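Deseasin MCP-01 (Pseudoalteromonas sp., PDB 3VV3) degrades collagen as a bacterial serine protease of the subtilisin family, probably cleaving peptide bonds through a Ser-His-Asp catalytic triad. Local coordinates at residues P99-E103 with G134-A140; L166-S172 with D193-A199; N219-L223 with K296-M300. All coordinates share one frame. Numbering follows the deposited sequence.

How the interactions relate
All three contacts are tied to the seven-stranded parallel sheet of the subtilase domain and follow one another along the chain. Interaction 2, near the middle of the molecule, pairs two neighbouring strands of that sheet. Interaction 3 touches it directly: strand 222-228 is the next strand after 195-199, with Phe196 O 2.9 Å from Leu223 N, and the two centres lie about 10 Å apart. Interaction 1 sits about 17 Å from interaction 2 and about 26 Å from interaction 3, centre to centre, on the other side of the chain's centre from the latter. Interactions 1 and 2 both border the probable Ser270-His105-Asp50 triad, through Glu103 and Ser172 respectively.

Interaction 1: P99-E103 with G134-A140; sequences PMDDE and GCKFLAA
This contact is a salt-bridged packing of the loop before helix 105-114 against the end of strand 131-136 and the following turn. Residues 99-103 are irregular, 134-136 extended and 137-140 loop; the closest CA pairs are Pro99 with Lys136 (5.3 Å) and Glu103 with Ala140 (4.7 Å). Lys136 spans the gap: chi1 to chi3 are t, so it can run along the loop with CD 3.5 Å from Met100 O, and chi4 in p turns NZ to Asp102 OD1 at 2.7 Å, a salt bridge. The same NZ donates to Leu138 O at 2.7 Å and to the backbone O of Thr51, so a buried lysine charge is well satisfied. Pro99, itself buried, sets its CB 3.5 Å from Gly134 O; a side chain at Gly134 would crowd it. Asp101 OD1 accepts from Glu103 N (2.9 Å), an Asx turn that shapes the loop. Glu103 CG lies 3.5 Å from Ala140 O, and one water links Asp102 OD2 (2.7 Å) to Ala140 N (3.0 Å). Glu103 OE1 accepts from His105 N; the loop leading to the helix of this probable catalytic histidine is thus fastened to the sheet of the subtilase fold. Around the contact, strand 131-136 lies between 89-91 and 45-50, and Cys135 points away from the loop to its disulfide with Cys152 on helix 146-161.

Interaction 2: L166-S172 with D193-A199; sequences LRVLNNS and DILFVAA
Asn171, Arg167 and Ile194 give up the most surface here, 70 to 80 Å² each. Arg167 O accepts from Leu195 N (2.8 Å), and its side chain (chi1 m, chi3 p) folds so that NE donates to Asp193 O (2.8 Å) and NH1 to Leu290 O, arginine offering several donors. Asp193, with positive phi, ends helix 180-191 in a Schellman motif. Ile194, branched and apolar as suits its burial, sets CG2 3.6 Å from Leu169 CG. Strands 166-171 and 195-199 run parallel, their axes 4.9 Å apart at 16°, as the two strands of a right-handed beta-alpha-beta crossover in the subtilisin-like alpha/beta fold. Bridges pair Val168 with Leu195, Leu169 with Phe196, Asn170 with Val197 and Asn171 with Ala198. Leu169 N donates to Leu195 O (2.8 Å), and Val197 N to Leu169 O (2.9 Å). Asn171 N donates to Val197 O (2.9 Å), and its amide lies over one face of the Phe196 ring, CG 3.3 Å from CZ. Ala199 N donates to Asn171 O (3.3 Å).

Interaction 3: N219-L223 with K296-M300; sequences NDNVL and KELLM
Two kinds of interaction hold the start of strand 222-228 to helix 292-301, and both involve Lys296. The polar ones use its ammonium group. A type I turn from Asn219 to Val222, closed by Val222 N to Asn219 O at 3.2 Å, leads into the strand and leaves two backbone carbonyls within reach of the helix. Lys296, fully extended with all four chi angles t, donates from NZ to Asp220 O (3.1 Å) and to Val222 O (2.9 Å). A long, flexible side chain suits this place, since it spans the separation of the segments, 6.7 Å between Leu223 CA and Lys296 CA, and carries the charge on to the carbonyls. A water accepts from Lys296 NZ at 2.9 Å and donates a weak bond to Asp220 OD1 at 3.4 Å.

The apolar interactions gather round Leu223, which points toward the helix with chi1 t and chi2 p. Its CD1 lies 4.1 Å from Lys296 CG, so the lysine's methylene chain packs while its tip bonds, and also 4.1 Å from Met300 CG; CD2 lies 3.9 Å from Leu299 CD1. Leu299 also touches Leu195 and helix 269-284, so the helix rests on both the sheet and that helix. Helix 292-301 thus packs on the sheet at the start of strand 222-228, as helices flank the parallel sheet in the subtilisin-like alpha/beta fold.

Interaction 1: P99-E103 with G134-A140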
ATOM      1  N   PRO A  99       2.101 -16.250 -14.246  1.00  5.83           N
ATOM      2  CA  PRO A  99       1.640 -15.121 -13.433  1.00  5.75           C
ATOM      3  C   PRO A  99       2.311 -15.065 -12.068  1.00  7.47           C
ATOM      4  O   PRO A  99       1.800 -14.353 -11.211  1.00  6.82           O
ATOM      5  CB  PRO A  99       0.149 -15.431 -13.253  1.00  6.05           C
ATOM      6  CG  PRO A  99       0.126 -16.941 -13.160  1.00  6.15           C
ATOM      7  CD  PRO A  99       1.194 -17.408 -14.146  1.00  5.51           C
ATOM      8  N   MET A 100       3.426 -15.770 -11.868  1.00  6.03           N
ATOM      9  CA  MET A 100       4.074 -15.785 -10.553  1.00  7.23           C
ATOM     10  C   MET A 100       4.210 -14.378  -9.959  1.00  8.36           C
ATOM     11  O   MET A 100       4.711 -13.447 -10.602  1.00  8.29           O
ATOM     12  CB  MET A 100       5.450 -16.466 -10.610  1.00  7.12           C
ATOM     13  CG  MET A 100       6.241 -16.346  -9.306  1.00 10.34           C
ATOM     14  SD  MET A 100       5.430 -17.157  -7.912  1.00 10.74           S
ATOM     15  CE  MET A 100       5.386 -18.847  -8.488  1.00 12.86           C
ATOM     16  N   ASP A 101       3.766 -14.247  -8.714  1.00  7.56           N
ATOM     17  CA  ASP A 101       3.842 -12.994  -7.984  1.00  5.40           C
ATOM     18  C   ASP A 101       5.233 -12.791  -7.384  1.00  8.17           C
ATOM     19  O   ASP A 101       5.686 -13.585  -6.550  1.00  9.75           O
ATOM     20  CB  ASP A 101       2.808 -13.023  -6.867  1.00  6.28           C
ATOM     21  CG  ASP A 101       2.699 -11.710  -6.128  1.00  7.29           C
ATOM     22  OD1 ASP A 101       3.278 -10.697  -6.593  1.00  7.46           O
ATOM     23  OD2 ASP A 101       2.005 -11.697  -5.085  1.00  6.54           O
ATOM     24  N   ASP A 102       5.901 -11.724  -7.807  1.00  8.60           N
ATOM     25  CA  ASP A 102       7.213 -11.368  -7.264  1.00  8.48           C
ATOM     26  C   ASP A 102       7.130 -10.070  -6.467  1.00  9.09           C
ATOM     27  O   ASP A 102       8.152  -9.438  -6.197  1.00  8.88           O
ATOM     28  CB  ASP A 102       8.253 -11.239  -8.384  1.00  8.73           C
ATOM     29  CG  ASP A 102       7.839 -10.245  -9.455  1.00  9.48           C
ATOM     30  OD1 ASP A 102       6.795  -9.580  -9.285  1.00  6.23           O
ATOM     31  OD2 ASP A 102       8.560 -10.130 -10.468  1.00  8.56           O
ATOM     32  N   GLU A 103       5.912  -9.680  -6.096  1.00  7.55           N
ATOM     33  CA  GLU A 103       5.693  -8.435  -5.347  1.00  7.44           C
ATOM     34  C   GLU A 103       5.014  -8.709  -4.016  1.00  7.53           C
ATOM     35  O   GLU A 103       5.501  -8.276  -2.967  1.00  9.92           O
ATOM     36  CB  GLU A 103       4.859  -7.449  -6.171  1.00  7.38           C
ATOM     37  CG  GLU A 103       5.041  -5.982  -5.756  1.00  8.08           C
ATOM     38  CD  GLU A 103       4.368  -5.641  -4.436  1.00 12.47           C
ATOM     39  OE1 GLU A 103       3.307  -6.223  -4.132  1.00  9.29           O
ATOM     40  OE2 GLU A 103       4.894  -4.773  -3.701  1.00  9.31           O
ATOM     41  N   GLY A 134      -4.324 -16.089 -12.530  1.00  5.37           N
ATOM     42  CA  GLY A 134      -3.698 -14.791 -12.354  1.00  6.43           C
ATOM     43  C   GLY A 134      -3.339 -14.125 -13.659  1.00  4.50           C
ATOM     44  O   GLY A 134      -2.956 -14.790 -14.620  1.00  6.03           O
ATOM     45  N   CYS A 135      -3.491 -12.805 -13.702  1.00  5.42           N
ATOM     46  CA  CYS A 135      -2.848 -12.013 -14.741  1.00  5.13           C
ATOM     47  C   CYS A 135      -2.059 -10.906 -14.056  1.00  6.70           C
ATOM     48  O   CYS A 135      -2.620 -10.059 -13.352  1.00  5.83           O
ATOM     49  CB  CYS A 135      -3.853 -11.426 -15.736  1.00  6.19           C
ATOM     50  SG  CYS A 135      -3.048 -10.537 -17.105  1.00  7.79           S
ATOM     51  N   LYS A 136      -0.748 -10.960 -14.246  1.00  5.26           N
ATOM     52  CA  LYS A 136       0.182 -10.015 -13.658  1.00  4.81           C
ATOM     53  C   LYS A 136       0.384  -8.855 -14.619  1.00  6.08           C
ATOM     54  O   LYS A 136       0.965  -9.038 -15.690  1.00  6.31           O
ATOM     55  CB  LYS A 136       1.512 -10.732 -13.386  1.00  4.33           C
ATOM     56  CG  LYS A 136       2.659  -9.832 -12.951  1.00  4.90           C
ATOM     57  CD  LYS A 136       3.897 -10.670 -12.619  1.00  5.45           C
ATOM     58  CE  LYS A 136       5.035  -9.781 -12.129  1.00  6.96           C
ATOM     59  NZ  LYS A 136       4.646  -9.046 -10.872  1.00  5.18           N
ATOM     60  N   PHE A 137      -0.113  -7.668 -14.263  1.00  4.45           N
ATOM     61  CA  PHE A 137       0.150  -6.471 -15.067  1.00  4.04           C
ATOM     62  C   PHE A 137       0.970  -5.439 -14.287  1.00  6.05           C
ATOM     63  O   PHE A 137       1.373  -4.421 -14.842  1.00  6.19           O
ATOM     64  CB  PHE A 137      -1.142  -5.837 -15.631  1.00  3.37           C
ATOM     65  CG  PHE A 137      -1.866  -4.933 -14.659  1.00  4.07           C
ATOM     66  CD1 PHE A 137      -2.579  -5.465 -13.591  1.00  5.30           C
ATOM     67  CD2 PHE A 137      -1.838  -3.555 -14.822  1.00  5.07           C
ATOM     68  CE1 PHE A 137      -3.254  -4.634 -12.693  1.00  5.08           C
ATOM     69  CE2 PHE A 137      -2.515  -2.715 -13.931  1.00  5.51           C
ATOM     70  CZ  PHE A 137      -3.222  -3.259 -12.866  1.00  5.80           C
ATOM     71  N   LEU A 138       1.218  -5.720 -13.008  1.00  3.84           N
ATOM     72  CA  LEU A 138       2.055  -4.868 -12.174  1.00  4.47           C
ATOM     73  C   LEU A 138       3.352  -5.583 -11.841  1.00  7.01           C
ATOM     74  O   LEU A 138       3.336  -6.716 -11.368  1.00  6.43           O
ATOM     75  CB  LEU A 138       1.325  -4.507 -10.877  1.00  4.95           C
ATOM     76  CG  LEU A 138       0.071  -3.668 -11.107  1.00  5.36           C
ATOM     77  CD1 LEU A 138      -0.759  -3.575  -9.835  1.00  9.88           C
ATOM     78  CD2 LEU A 138       0.443  -2.280 -11.633  1.00  7.88           C
ATOM     79  N   ALA A 139       4.471  -4.905 -12.076  1.00  5.84           N
ATOM     80  CA  ALA A 139       5.786  -5.512 -11.898  1.00  5.54           C
ATOM     81  C   ALA A 139       6.203  -5.533 -10.438  1.00  6.64           C
ATOM     82  O   ALA A 139       5.510  -4.980  -9.577  1.00  6.79           O
ATOM     83  CB  ALA A 139       6.816  -4.765 -12.721  1.00  5.86           C
ATOM     84  N   ALA A 140       7.351  -6.154 -10.171  1.00  4.57           N
ATOM     85  CA  ALA A 140       7.888  -6.223  -8.816  1.00  6.89           C
ATOM     86  C   ALA A 140       8.077  -4.837  -8.207  1.00  7.56           C
ATOM     87  O   ALA A 140       7.998  -4.672  -6.979  1.00  6.38           O
ATOM     88  CB  ALA A 140       9.200  -6.987  -8.814  1.00  7.18           C
TER
HETATM   89  O   HOH W   1       8.099  -8.128 -12.274  1.00  9.72           O
HETATM   90  O   HOH W   2       9.200  -7.038  -5.133  1.00 19.23           O
HETATM   91  O   HOH W   3       7.171  -3.388  -4.672  1.00  7.34           O

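Interaction 2: L166-S172 with D193-A199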
ATOM      1  N   LEU A 166     -15.393 -18.803 -15.737  1.00  6.09           N
ATOM      2  CA  LEU A 166     -14.821 -17.630 -15.092  1.00  5.96           C
ATOM      3  C   LEU A 166     -15.796 -16.460 -15.192  1.00  4.85           C
ATOM      4  O   LEU A 166     -15.990 -15.898 -16.273  1.00  5.71           O
ATOM      5  CB  LEU A 166     -13.504 -17.293 -15.799  1.00  5.28           C
ATOM      6  CG  LEU A 166     -12.582 -16.213 -15.233  1.00  7.10           C
ATOM      7  CD1 LEU A 166     -11.264 -16.286 -15.988  1.00  7.14           C
ATOM      8  CD2 LEU A 166     -13.191 -14.821 -15.382  1.00  9.38           C
ATOM      9  N   ARG A 167     -16.417 -16.095 -14.068  1.00  5.21           N
ATOM     10  CA  ARG A 167     -17.425 -15.041 -14.061  1.00  5.57           C
ATOM     11  C   ARG A 167     -17.162 -13.951 -13.033  1.00  4.52           C
ATOM     12  O   ARG A 167     -18.021 -13.099 -12.802  1.00  6.10           O
ATOM     13  CB  ARG A 167     -18.826 -15.631 -13.842  1.00  5.83           C
ATOM     14  CG  ARG A 167     -19.269 -16.539 -14.996  1.00  6.35           C
ATOM     15  CD  ARG A 167     -20.750 -16.845 -14.898  1.00  8.05           C
ATOM     16  NE  ARG A 167     -21.524 -15.611 -14.832  1.00  6.47           N
ATOM     17  CZ  ARG A 167     -22.776 -15.534 -14.396  1.00 10.58           C
ATOM     18  NH1 ARG A 167     -23.415 -16.628 -13.990  1.00  7.76           N
ATOM     19  NH2 ARG A 167     -23.384 -14.358 -14.358  1.00  7.35           N
ATOM     20  N   VAL A 168     -15.977 -13.977 -12.422  1.00  4.52           N
ATOM     21  CA  VAL A 168     -15.617 -12.975 -11.415  1.00  3.44           C
ATOM     22  C   VAL A 168     -14.184 -12.519 -11.617  1.00  3.50           C
ATOM     23  O   VAL A 168     -13.277 -13.346 -11.744  1.00  4.14           O
ATOM     24  CB  VAL A 168     -15.746 -13.519  -9.972  1.00  5.30           C
ATOM     25  CG1 VAL A 168     -15.348 -12.425  -8.965  1.00  3.76           C
ATOM     26  CG2 VAL A 168     -17.164 -14.025  -9.692  1.00  7.48           C
ATOM     27  N   LEU A 169     -13.986 -11.203 -11.667  1.00  3.75           N
ATOM     28  CA  LEU A 169     -12.650 -10.624 -11.715  1.00  3.89           C
ATOM     29  C   LEU A 169     -12.418  -9.763 -10.488  1.00  3.14           C
ATOM     30  O   LEU A 169     -13.269  -8.946 -10.112  1.00  6.53           O
ATOM     31  CB  LEU A 169     -12.463  -9.761 -12.965  1.00  5.00           C
ATOM     32  CG  LEU A 169     -12.506 -10.522 -14.279  1.00  3.66           C
ATOM     33  CD1 LEU A 169     -12.421  -9.532 -15.437  1.00  5.39           C
ATOM     34  CD2 LEU A 169     -11.361 -11.535 -14.312  1.00  7.15           C
ATOM     35  N   ASN A 170     -11.259  -9.954  -9.870  1.00  3.30           N
ATOM     36  CA  ASN A 170     -10.848  -9.135  -8.743  1.00  4.56           C
ATOM     37  C   ASN A 170      -9.872  -8.058  -9.200  1.00  4.69           C
ATOM     38  O   ASN A 170      -8.808  -8.361  -9.761  1.00  4.53           O
ATOM     39  CB  ASN A 170     -10.195 -10.005  -7.676  1.00  3.77           C
ATOM     40  CG  ASN A 170      -9.834  -9.217  -6.442  1.00  4.00           C
ATOM     41  OD1 ASN A 170      -8.775  -8.588  -6.371  1.00  9.54           O
ATOM     42  ND2 ASN A 170     -10.722  -9.226  -5.474  1.00  2.15           N
ATOM     43  N   ASN A 171     -10.235  -6.801  -8.964  1.00  4.54           N
ATOM     44  CA  ASN A 171      -9.412  -5.675  -9.384  1.00  5.98           C
ATOM     45  C   ASN A 171      -9.056  -4.767  -8.221  1.00  4.42           C
ATOM     46  O   ASN A 171      -9.691  -3.726  -8.014  1.00  6.46           O
ATOM     47  CB  ASN A 171     -10.125  -4.895 -10.489  1.00  4.58           C
ATOM     48  CG  ASN A 171     -10.472  -5.776 -11.670  1.00  6.52           C
ATOM     49  OD1 ASN A 171     -11.573  -6.338 -11.747  1.00 10.75           O
ATOM     50  ND2 ASN A 171      -9.522  -5.938 -12.574  1.00  3.58           N
ATOM     51  N   SER A 172      -8.057  -5.197  -7.454  1.00  5.12           N
ATOM     52  CA  SER A 172      -7.571  -4.455  -6.287  1.00  6.90           C
ATOM     53  C   SER A 172      -6.485  -3.482  -6.706  1.00  9.31           C
ATOM     54  O   SER A 172      -5.326  -3.594  -6.288  1.00  8.64           O
ATOM     55  CB  SER A 172      -7.034  -5.421  -5.232  1.00  3.89           C
ATOM     56  OG  SER A 172      -8.088  -6.188  -4.666  1.00  5.90           O
ATOM     57  N   ASP A 193     -20.611 -12.145 -19.359  1.00  5.49           N
ATOM     58  CA  ASP A 193     -21.218 -12.482 -18.063  1.00  5.64           C
ATOM     59  C   ASP A 193     -20.221 -12.505 -16.912  1.00  5.16           C
ATOM     60  O   ASP A 193     -20.285 -13.370 -16.034  1.00  7.06           O
ATOM     61  CB  ASP A 193     -21.995 -13.804 -18.135  1.00  7.19           C
ATOM     62  CG  ASP A 193     -23.076 -13.787 -19.213  1.00  9.87           C
ATOM     63  OD1 ASP A 193     -23.818 -12.790 -19.307  1.00  9.29           O
ATOM     64  OD2 ASP A 193     -23.180 -14.782 -19.965  1.00  9.98           O
ATOM     65  N   ILE A 194     -19.321 -11.527 -16.908  1.00  4.77           N
ATOM     66  CA  ILE A 194     -18.290 -11.436 -15.880  1.00  3.81           C
ATOM     67  C   ILE A 194     -18.551 -10.242 -14.965  1.00  5.21           C
ATOM     68  O   ILE A 194     -18.866  -9.148 -15.430  1.00  6.89           O
ATOM     69  CB  ILE A 194     -16.897 -11.309 -16.522  1.00  4.47           C
ATOM     70  CG1 ILE A 194     -16.610 -12.553 -17.370  1.00  5.90           C
ATOM     71  CG2 ILE A 194     -15.808 -11.113 -15.451  1.00  4.74           C
ATOM     72  CD1 ILE A 194     -15.309 -12.472 -18.170  1.00  5.60           C
ATOM     73  N   LEU A 195     -18.427 -10.477 -13.663  1.00  5.40           N
ATOM     74  CA  LEU A 195     -18.582  -9.432 -12.662  1.00  6.09           C
ATOM     75  C   LEU A 195     -17.212  -8.834 -12.384  1.00  4.21           C
ATOM     76  O   LEU A 195     -16.265  -9.563 -12.108  1.00  5.21           O
ATOM     77  CB  LEU A 195     -19.142 -10.041 -11.376  1.00  4.35           C
ATOM     78  CG  LEU A 195     -19.354  -9.116 -10.179  1.00  5.77           C
ATOM     79  CD1 LEU A 195     -20.577  -8.245 -10.415  1.00  6.42           C
ATOM     80  CD2 LEU A 195     -19.522  -9.954  -8.914  1.00  6.52           C
ATOM     81  N   PHE A 196     -17.117  -7.505 -12.450  1.00  4.23           N
ATOM     82  CA  PHE A 196     -15.843  -6.792 -12.351  1.00  5.38           C
ATOM     83  C   PHE A 196     -15.819  -6.101 -10.999  1.00  4.61           C
ATOM     84  O   PHE A 196     -16.390  -5.022 -10.847  1.00  3.84           O
ATOM     85  CB  PHE A 196     -15.751  -5.747 -13.483  1.00  5.47           C
ATOM     86  CG  PHE A 196     -14.395  -5.072 -13.616  1.00  5.25           C
ATOM     87  CD1 PHE A 196     -14.043  -4.013 -12.791  1.00  5.27           C
ATOM     88  CD2 PHE A 196     -13.493  -5.486 -14.591  1.00  7.06           C
ATOM     89  CE1 PHE A 196     -12.805  -3.387 -12.925  1.00  5.70           C
ATOM     90  CE2 PHE A 196     -12.252  -4.870 -14.729  1.00  7.29           C
ATOM     91  CZ  PHE A 196     -11.910  -3.822 -13.895  1.00  6.92           C
ATOM     92  N   VAL A 197     -15.178  -6.729 -10.015  1.00  5.31           N
ATOM     93  CA  VAL A 197     -15.137  -6.172  -8.664  1.00  3.91           C
ATOM     94  C   VAL A 197     -13.937  -5.240  -8.541  1.00  5.34           C
ATOM     95  O   VAL A 197     -12.838  -5.594  -8.956  1.00  4.72           O
ATOM     96  CB  VAL A 197     -15.035  -7.284  -7.612  1.00  4.36           C
ATOM     97  CG1 VAL A 197     -15.292  -6.721  -6.220  1.00  4.59           C
ATOM     98  CG2 VAL A 197     -16.032  -8.397  -7.936  1.00  5.70           C
ATOM     99  N   ALA A 198     -14.143  -4.049  -7.982  1.00  3.85           N
ATOM    100  CA  ALA A 198     -13.097  -3.025  -7.994  1.00  6.27           C
ATOM    101  C   ALA A 198     -13.026  -2.273  -6.671  1.00  6.89           C
ATOM    102  O   ALA A 198     -14.049  -2.028  -6.043  1.00  8.39           O
ATOM    103  CB  ALA A 198     -13.333  -2.038  -9.141  1.00  8.10           C
ATOM    104  N   ALA A 199     -11.815  -1.899  -6.273  1.00  6.05           N
ATOM    105  CA  ALA A 199     -11.573  -1.239  -4.995  1.00  5.12           C
ATOM    106  C   ALA A 199     -11.887   0.247  -5.090  1.00  5.03           C
ATOM    107  O   ALA A 199     -11.557   0.889  -6.089  1.00  5.88           O
ATOM    108  CB  ALA A 199     -10.125  -1.425  -4.596  1.00  6.67           C
TER
HETATM  109  O   HOH W   4     -21.136 -12.519 -13.158  1.00 13.06           O

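Interaction 3: N219-L223 with K296-M300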
ATOM      1  N   ASN A 219     -20.178   1.206 -16.027  1.00  8.36           N
ATOM      2  CA  ASN A 219     -20.545  -0.113 -16.519  1.00  9.79           C
ATOM      3  C   ASN A 219     -21.365  -0.872 -15.473  1.00 11.04           C
ATOM      4  O   ASN A 219     -21.009  -0.907 -14.294  1.00  7.57           O
ATOM      5  CB  ASN A 219     -19.282  -0.897 -16.888  1.00  7.32           C
ATOM      6  CG  ASN A 219     -18.484  -0.240 -18.008  1.00  7.86           C
ATOM      7  OD1 ASN A 219     -18.339  -0.814 -19.087  1.00 12.51           O
ATOM      8  ND2 ASN A 219     -17.970   0.958 -17.763  1.00  8.54           N
ATOM      9  N   ASP A 220     -22.472  -1.476 -15.893  1.00  9.16           N
ATOM     10  CA  ASP A 220     -23.348  -2.155 -14.936  1.00 11.54           C
ATOM     11  C   ASP A 220     -22.702  -3.334 -14.194  1.00 11.71           C
ATOM     12  O   ASP A 220     -23.131  -3.680 -13.090  1.00 11.65           O
ATOM     13  CB  ASP A 220     -24.644  -2.612 -15.604  1.00 12.77           C
ATOM     14  CG  ASP A 220     -25.588  -1.461 -15.904  1.00 24.47           C
ATOM     15  OD1 ASP A 220     -25.598  -0.472 -15.135  1.00 22.56           O
ATOM     16  OD2 ASP A 220     -26.332  -1.555 -16.905  1.00 22.37           O
ATOM     17  N   ASN A 221     -21.686  -3.959 -14.786  1.00  7.56           N
ATOM     18  CA  ASN A 221     -21.071  -5.127 -14.147  1.00  6.70           C
ATOM     19  C   ASN A 221     -19.921  -4.762 -13.205  1.00  4.86           C
ATOM     20  O   ASN A 221     -19.281  -5.639 -12.628  1.00  5.94           O
ATOM     21  CB  ASN A 221     -20.584  -6.139 -15.188  1.00  7.21           C
ATOM     22  CG  ASN A 221     -19.488  -5.578 -16.067  1.00  6.08           C
ATOM     23  OD1 ASN A 221     -19.507  -4.396 -16.417  1.00  7.65           O
ATOM     24  ND2 ASN A 221     -18.527  -6.421 -16.431  1.00  5.92           N
ATOM     25  N   VAL A 222     -19.655  -3.471 -13.054  1.00  6.19           N
ATOM     26  CA  VAL A 222     -18.652  -3.028 -12.089  1.00  4.38           C
ATOM     27  C   VAL A 222     -19.268  -2.982 -10.693  1.00  6.34           C
ATOM     28  O   VAL A 222     -20.315  -2.366 -10.493  1.00  8.45           O
ATOM     29  CB  VAL A 222     -18.084  -1.634 -12.460  1.00  6.65           C
ATOM     30  CG1 VAL A 222     -17.240  -1.061 -11.325  1.00  6.02           C
ATOM     31  CG2 VAL A 222     -17.274  -1.710 -13.763  1.00  7.24           C
ATOM     32  N   LEU A 223     -18.627  -3.648  -9.736  1.00  3.30           N
ATOM     33  CA  LEU A 223     -19.090  -3.641  -8.357  1.00  4.85           C
ATOM     34  C   LEU A 223     -17.979  -3.015  -7.515  1.00  3.66           C
ATOM     35  O   LEU A 223     -16.909  -3.591  -7.371  1.00  6.36           O
ATOM     36  CB  LEU A 223     -19.427  -5.066  -7.905  1.00  5.24           C
ATOM     37  CG  LEU A 223     -19.776  -5.320  -6.432  1.00  5.66           C
ATOM     38  CD1 LEU A 223     -20.880  -4.391  -5.948  1.00  6.48           C
ATOM     39  CD2 LEU A 223     -20.164  -6.777  -6.222  1.00  5.22           C
ATOM     40  N   LYS A 296     -24.607  -9.206  -8.718  1.00  6.20           N
ATOM     41  CA  LYS A 296     -24.175  -7.945  -8.139  1.00  6.52           C
ATOM     42  C   LYS A 296     -25.199  -7.437  -7.137  1.00  8.22           C
ATOM     43  O   LYS A 296     -24.849  -7.088  -6.010  1.00  8.42           O
ATOM     44  CB  LYS A 296     -23.953  -6.898  -9.231  1.00  8.28           C
ATOM     45  CG  LYS A 296     -23.718  -5.485  -8.680  1.00  7.24           C
ATOM     46  CD  LYS A 296     -23.393  -4.504  -9.804  1.00  6.65           C
ATOM     47  CE  LYS A 296     -23.466  -3.052  -9.334  1.00  6.45           C
ATOM     48  NZ  LYS A 296     -23.199  -2.120 -10.458  1.00  7.92           N
ATOM     49  N   GLU A 297     -26.461  -7.405  -7.550  1.00  7.60           N
ATOM     50  CA  GLU A 297     -27.518  -6.856  -6.703  1.00  9.13           C
ATOM     51  C   GLU A 297     -27.750  -7.732  -5.481  1.00  7.41           C
ATOM     52  O   GLU A 297     -28.083  -7.233  -4.403  1.00  9.80           O
ATOM     53  CB  GLU A 297     -28.811  -6.647  -7.502  1.00 12.23           C
ATOM     54  CG  GLU A 297     -28.685  -5.553  -8.558  1.00 17.72           C
ATOM     55  CD  GLU A 297     -30.021  -5.109  -9.131  1.00 35.09           C
ATOM     56  OE1 GLU A 297     -30.974  -5.922  -9.160  1.00 31.76           O
ATOM     57  OE2 GLU A 297     -30.113  -3.938  -9.561  1.00 44.13           O
ATOM     58  N   LEU A 298     -27.556  -9.036  -5.643  1.00  8.14           N
ATOM     59  CA  LEU A 298     -27.705  -9.957  -4.526  1.00  8.07           C
ATOM     60  C   LEU A 298     -26.640  -9.707  -3.455  1.00 11.13           C
ATOM     61  O   LEU A 298     -26.932  -9.694  -2.257  1.00  9.32           O
ATOM     62  CB  LEU A 298     -27.636 -11.404  -5.015  1.00 10.46           C
ATOM     63  CG  LEU A 298     -27.763 -12.484  -3.944  1.00 16.22           C
ATOM     64  CD1 LEU A 298     -28.617 -13.631  -4.469  1.00 25.67           C
ATOM     65  CD2 LEU A 298     -26.399 -12.978  -3.525  1.00 17.47           C
ATOM     66  N   LEU A 299     -25.399  -9.517  -3.887  1.00  6.48           N
ATOM     67  CA  LEU A 299     -24.320  -9.211  -2.952  1.00  6.01           C
ATOM     68  C   LEU A 299     -24.620  -7.923  -2.194  1.00  7.84           C
ATOM     69  O   LEU A 299     -24.407  -7.831  -0.978  1.00  8.36           O
ATOM     70  CB  LEU A 299     -22.979  -9.131  -3.693  1.00  6.47           C
ATOM     71  CG  LEU A 299     -22.490 -10.491  -4.207  1.00  6.01           C
ATOM     72  CD1 LEU A 299     -21.396 -10.331  -5.283  1.00  6.81           C
ATOM     73  CD2 LEU A 299     -22.003 -11.356  -3.049  1.00  8.22           C
ATOM     74  N   MET A 300     -25.131  -6.927  -2.912  1.00  7.52           N
ATOM     75  CA  MET A 300     -25.493  -5.651  -2.302  1.00  6.95           C
ATOM     76  C   MET A 300     -26.671  -5.779  -1.332  1.00 11.03           C
ATOM     77  O   MET A 300     -26.605  -5.324  -0.192  1.00  9.38           O
ATOM     78  CB  MET A 300     -25.807  -4.623  -3.389  1.00  5.78           C
ATOM     79  CG  MET A 300     -24.561  -4.210  -4.184  1.00  7.71           C
ATOM     80  SD  MET A 300     -24.917  -3.276  -5.682  1.00  8.66           S
ATOM     81  CE  MET A 300     -25.595  -1.749  -5.017  1.00 10.79           C
TER
HETATM   82  O   HOH W   5     -25.670  -1.656 -11.907  1.00 22.15           O